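Local coordinates for protein fructose-bisphosphate aldolase (Thermus caldophilus, PDB 2FJK) that belongs to the class II fructose-bisphosphate aldolases, a TIM-barrel enzyme family, and here carries 1,3-dihydroxyacetonephosphate in its pocket, at residues V264-T267 against L268-P272; F275-R278 against K279-G282. One frame throughout, in Å; residues are numbered along the deposited sequence.

How the interactions relate
Interaction 1 closes helix 254-270 and interaction 2 opens helix 277-299, the next helix of the chain, so the two come in series on either side of a short connection. Their centres are about 10 Å apart and they touch directly. Leu268 CD2 packs 3.4 Å from Tyr280 CD2, and Thr267 CG2 lies against Lys279 O and Tyr280 CB. Asn271 closes the first helix with two hydrogen bonds to Thr267 O, and Asp276 stands at the N-cap of the next. Both contacts lie far from the chain's centre, on the same side of it, and both meet the second subunit, so this helix-loop-helix corner lies at a subunit interface.

Interaction 1. Residues V264-T267 against L268-P272; sequences VRET and LGKNP
Leu268 reaches back one helical turn to Val264. Its CB and CG each lie 3.4 Å from Val264 O, the same oxygen that accepts the bond from Leu268 N. At the tip, CD1 meets Val264 CG1 at 3.7 Å, the two side chains running side by side and pointing the same way. The meeting follows from Val264 holding CG1 anti to its backbone N (chi1 166°). Branched and apolar, both residues suit the buried face of the helix. On a more polar face, Glu266 and Lys270 also lie alongside each other. Lys270 N donates to Glu266 O at 2.8 Å, but Glu266 OE2 and Lys270 NZ stay 4.0 Å apart, too far for a salt bridge, and the carboxylate is instead paired through OE1 with Arg220. The helix ends with Lys270; Asn271 is the first residue to leave helical backbone angles, and the proline after it has no N-H to carry the pattern on. Asparagine fits here because its short amide can fold back onto the last turn: ND2 donates to Thr267 O at 3.0 Å, nearly straight at 164°, in the carbonyl plane and on a lone pair. Asn271 N donates to that same oxygen, also at 3.0 Å but tilted from the plane, so two bonds from one residue grip a carbonyl at the helix end. Thr267 OG1 is itself satisfied by Leu263 O. Val264, Thr267 and Leu268 pack on helix 277-299, touching Ala284, Pro283 and Tyr280, while Val264 and Leu268 also face Leu268 and Arg265 of the second subunit, respectively.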
loop_
_atom_site.group_PDB
_atom_site.type_symbol
_atom_site.label_atom_id
_atom_site.label_comp_id
_atom_site.label_asym_id
_atom_site.label_seq_id
_atom_site.Cartn_x
_atom_site.Cartn_y
_atom_site.Cartn_z
ATOM N N VAL A 264 -17.625 -0.866 -27.063
ATOM C CA VAL A 264 -18.738 -1.234 -26.199
ATOM C C VAL A 264 -20.014 -1.290 -27.038
ATOM O O VAL A 264 -20.789 -2.246 -26.947
ATOM C CB VAL A 264 -18.942 -0.217 -25.045
ATOM C CG1 VAL A 264 -20.299 -0.435 -24.398
ATOM C CG2 VAL A 264 -17.849 -0.384 -23.996
ATOM N N ARG A 265 -20.217 -0.266 -27.865
ATOM C CA ARG A 265 -21.400 -0.198 -28.715
ATOM C C ARG A 265 -21.498 -1.378 -29.671
ATOM O O ARG A 265 -22.542 -2.021 -29.756
ATOM C CB ARG A 265 -21.421 1.106 -29.538
ATOM C CG ARG A 265 -21.410 2.383 -28.710
ATOM C CD ARG A 265 -21.841 3.583 -29.531
ATOM N NE ARG A 265 -23.285 3.761 -29.462
ATOM C CZ ARG A 265 -23.886 4.732 -28.780
ATOM N NH1 ARG A 265 -23.169 5.635 -28.108
ATOM N NH2 ARG A 265 -25.207 4.787 -28.751
ATOM N N GLU A 266 -20.419 -1.669 -30.392
ATOM C CA GLU A 266 -20.478 -2.772 -31.337
ATOM C C GLU A 266 -20.618 -4.151 -30.691
ATOM O O GLU A 266 -21.323 -5.002 -31.230
ATOM C CB GLU A 266 -19.280 -2.741 -32.308
ATOM C CG GLU A 266 -17.921 -3.090 -31.749
ATOM C CD GLU A 266 -16.904 -3.414 -32.856
ATOM O OE1 GLU A 266 -16.801 -2.637 -33.833
ATOM O OE2 GLU A 266 -16.207 -4.447 -32.745
ATOM N N THR A 267 -19.967 -4.378 -29.548
ATOM C CA THR A 267 -20.071 -5.675 -28.875
ATOM C C THR A 267 -21.503 -5.887 -28.397
ATOM O O THR A 267 -22.078 -6.958 -28.587
ATOM C CB THR A 267 -19.139 -5.772 -27.643
ATOM O OG1 THR A 267 -17.776 -5.578 -28.042
ATOM C CG2 THR A 267 -19.261 -7.136 -26.998
ATOM N N LEU A 268 -22.081 -4.853 -27.779
ATOM C CA LEU A 268 -23.448 -4.935 -27.278
ATOM C C LEU A 268 -24.447 -4.943 -28.432
ATOM O O LEU A 268 -25.523 -5.535 -28.327
ATOM C CB LEU A 268 -23.739 -3.766 -26.331
ATOM C CG LEU A 268 -23.068 -3.822 -24.950
ATOM C CD1 LEU A 268 -23.328 -2.510 -24.227
ATOM C CD2 LEU A 268 -23.612 -5.000 -24.127
ATOM N N GLY A 269 -24.090 -4.283 -29.533
ATOM C CA GLY A 269 -24.967 -4.265 -30.694
ATOM C C GLY A 269 -24.978 -5.626 -31.377
ATOM O O GLY A 269 -26.017 -6.110 -31.812
ATOM N N LYS A 270 -23.814 -6.254 -31.457
ATOM C CA LYS A 270 -23.682 -7.572 -32.084
ATOM C C LYS A 270 -24.189 -8.736 -31.233
ATOM O O LYS A 270 -24.547 -9.787 -31.763
ATOM C CB LYS A 270 -22.220 -7.866 -32.396
ATOM C CG LYS A 270 -21.557 -6.983 -33.427
ATOM C CD LYS A 270 -20.092 -7.401 -33.523
ATOM C CE LYS A 270 -19.388 -6.826 -34.733
ATOM N NZ LYS A 270 -18.004 -7.381 -34.828
ATOM N N ASN A 271 -24.186 -8.566 -29.916
ATOM C CA ASN A 271 -24.601 -9.640 -29.027
ATOM C C ASN A 271 -25.573 -9.164 -27.970
ATOM O O ASN A 271 -25.210 -8.976 -26.814
ATOM C CB ASN A 271 -23.372 -10.239 -28.354
ATOM C CG ASN A 271 -22.292 -10.599 -29.347
ATOM O OD1 ASN A 271 -22.258 -11.714 -29.866
ATOM N ND2 ASN A 271 -21.411 -9.647 -29.633
ATOM N N PRO A 272 -26.834 -8.973 -28.360
ATOM C CA PRO A 272 -27.873 -8.514 -27.441
ATOM C C PRO A 272 -28.054 -9.415 -26.217
ATOM O O PRO A 272 -28.535 -8.963 -25.186
ATOM C CB PRO A 272 -29.123 -8.483 -28.322
ATOM C CG PRO A 272 -28.586 -8.224 -29.696
ATOM C CD PRO A 272 -27.353 -9.102 -29.735
#

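Interaction 2. Residues F275-R278 against K279-G282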
loop_
_atom_site.group_PDB
_atom_site.type_symbol
_atom_site.label_atom_id
_atom_site.label_comp_id
_atom_site.label_asym_id
_atom_site.label_seq_id
_atom_site.Cartn_x
_atom_site.Cartn_y
_atom_site.Cartn_z
ATOM N N PHE A 275 -24.514 -9.946 -21.167
ATOM C CA PHE A 275 -24.619 -9.097 -19.984
ATOM C C PHE A 275 -23.446 -9.255 -19.007
ATOM O O PHE A 275 -23.477 -8.729 -17.889
ATOM C CB PHE A 275 -25.971 -9.279 -19.279
ATOM C CG PHE A 275 -26.262 -10.683 -18.830
ATOM C CD1 PHE A 275 -25.674 -11.196 -17.685
ATOM C CD2 PHE A 275 -27.159 -11.479 -19.542
ATOM C CE1 PHE A 275 -25.977 -12.486 -17.247
ATOM C CE2 PHE A 275 -27.465 -12.766 -19.112
ATOM C CZ PHE A 275 -26.875 -13.270 -17.964
ATOM N N ASP A 276 -22.413 -9.976 -19.442
ATOM C CA ASP A 276 -21.194 -10.165 -18.654
ATOM C C ASP A 276 -20.346 -8.952 -19.045
ATOM O O ASP A 276 -19.863 -8.866 -20.171
ATOM C CB ASP A 276 -20.471 -11.454 -19.064
ATOM C CG ASP A 276 -19.159 -11.670 -18.304
ATOM O OD1 ASP A 276 -18.565 -10.690 -17.800
ATOM O OD2 ASP A 276 -18.708 -12.832 -18.222
ATOM N N PRO A 277 -20.160 -7.997 -18.116
ATOM C CA PRO A 277 -19.380 -6.786 -18.373
ATOM C C PRO A 277 -18.052 -6.955 -19.120
ATOM O O PRO A 277 -17.793 -6.268 -20.110
ATOM C CB PRO A 277 -19.181 -6.205 -16.976
ATOM C CG PRO A 277 -20.460 -6.571 -16.289
ATOM C CD PRO A 277 -20.652 -8.017 -16.725
ATOM N N ARG A 278 -17.206 -7.856 -18.646
ATOM C CA ARG A 278 -15.910 -8.037 -19.274
ATOM C C ARG A 278 -15.980 -8.396 -20.759
ATOM O O ARG A 278 -15.039 -8.139 -21.495
ATOM C CB ARG A 278 -15.093 -9.066 -18.482
ATOM C CG ARG A 278 -15.840 -10.317 -18.173
ATOM C CD ARG A 278 -15.383 -10.971 -16.874
ATOM N NE ARG A 278 -16.249 -12.107 -16.582
ATOM C CZ ARG A 278 -16.061 -12.982 -15.600
ATOM N NH1 ARG A 278 -15.020 -12.873 -14.789
ATOM N NH2 ARG A 278 -16.936 -13.960 -15.422
ATOM N N LYS A 279 -17.100 -8.961 -21.201
ATOM C CA LYS A 279 -17.249 -9.321 -22.607
ATOM C C LYS A 279 -17.269 -8.071 -23.491
ATOM O O LYS A 279 -16.927 -8.141 -24.671
ATOM C CB LYS A 279 -18.527 -10.136 -22.840
ATOM C CG LYS A 279 -18.549 -11.515 -22.162
ATOM C CD LYS A 279 -17.469 -12.437 -22.714
ATOM C CE LYS A 279 -17.464 -13.766 -21.977
ATOM N NZ LYS A 279 -16.228 -14.558 -22.241
ATOM N N TYR A 280 -17.694 -6.935 -22.942
ATOM C CA TYR A 280 -17.685 -5.717 -23.741
ATOM C C TYR A 280 -16.662 -4.696 -23.260
ATOM O O TYR A 280 -16.178 -3.883 -24.051
ATOM C CB TYR A 280 -19.096 -5.099 -23.874
ATOM C CG TYR A 280 -19.907 -4.874 -22.606
ATOM C CD1 TYR A 280 -19.748 -3.719 -21.845
ATOM C CD2 TYR A 280 -20.869 -5.801 -22.200
ATOM C CE1 TYR A 280 -20.534 -3.482 -20.705
ATOM C CE2 TYR A 280 -21.653 -5.582 -21.067
ATOM C CZ TYR A 280 -21.483 -4.420 -20.322
ATOM O OH TYR A 280 -22.250 -4.208 -19.192
ATOM N N LEU A 281 -16.305 -4.742 -21.978
ATOM C CA LEU A 281 -15.300 -3.813 -21.454
ATOM C C LEU A 281 -13.909 -4.357 -21.778
ATOM O O LEU A 281 -12.946 -3.601 -21.888
ATOM C CB LEU A 281 -15.437 -3.649 -19.940
ATOM C CG LEU A 281 -16.750 -3.070 -19.424
ATOM C CD1 LEU A 281 -16.703 -3.038 -17.903
ATOM C CD2 LEU A 281 -16.982 -1.672 -20.000
ATOM N N GLY A 282 -13.820 -5.678 -21.912
ATOM C CA GLY A 282 -12.553 -6.315 -22.229
ATOM C C GLY A 282 -12.092 -5.927 -23.623
ATOM O O GLY A 282 -10.977 -5.445 -23.804
HETATM O O HOH W 1 -15.763 -13.992 -18.897
#
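Tyr280 turns CG between its backbone N and carbonyl carbon (chi1 51°), which swings the ring back over Pro277; Asp276 sets CG anti to its own N (chi1 178°), bringing the carboxylate beside the first turn. Pro277 O sits 3.5 Å above the plane of the Tyr280 ring, over its centre, and Pro277 CA makes a CH-pi contact 4.0 Å from the ring centroid. The same oxygen accepts from Tyr280 N at 2.9 Å and from Leu281 N at 2.8 Å, the latter nearly along the C=O axis. Pro277 suits the start of a helix, where its missing N-H costs no bond, and its CB rests on Leu281 CD1. Arg278 NE donates to Asp276 OD2 at 3.0 Å, at 170°, in the guanidinium plane and on the syn lone pair; Arg257 of the second subunit binds that oxygen too. A water donates to Asp276 OD2 and is weakly held by Lys279 NZ. The hydroxyl of Tyr280 bonds to Thr261 of the second subunit. Asp276 stands at the N-cap position; its capping bond, from Arg278 N to OD1, is weak, and OD1 is less surely placed than OD2. It opens helix 277-299 of this TIM-barrel protein, at an interface with the second subunit.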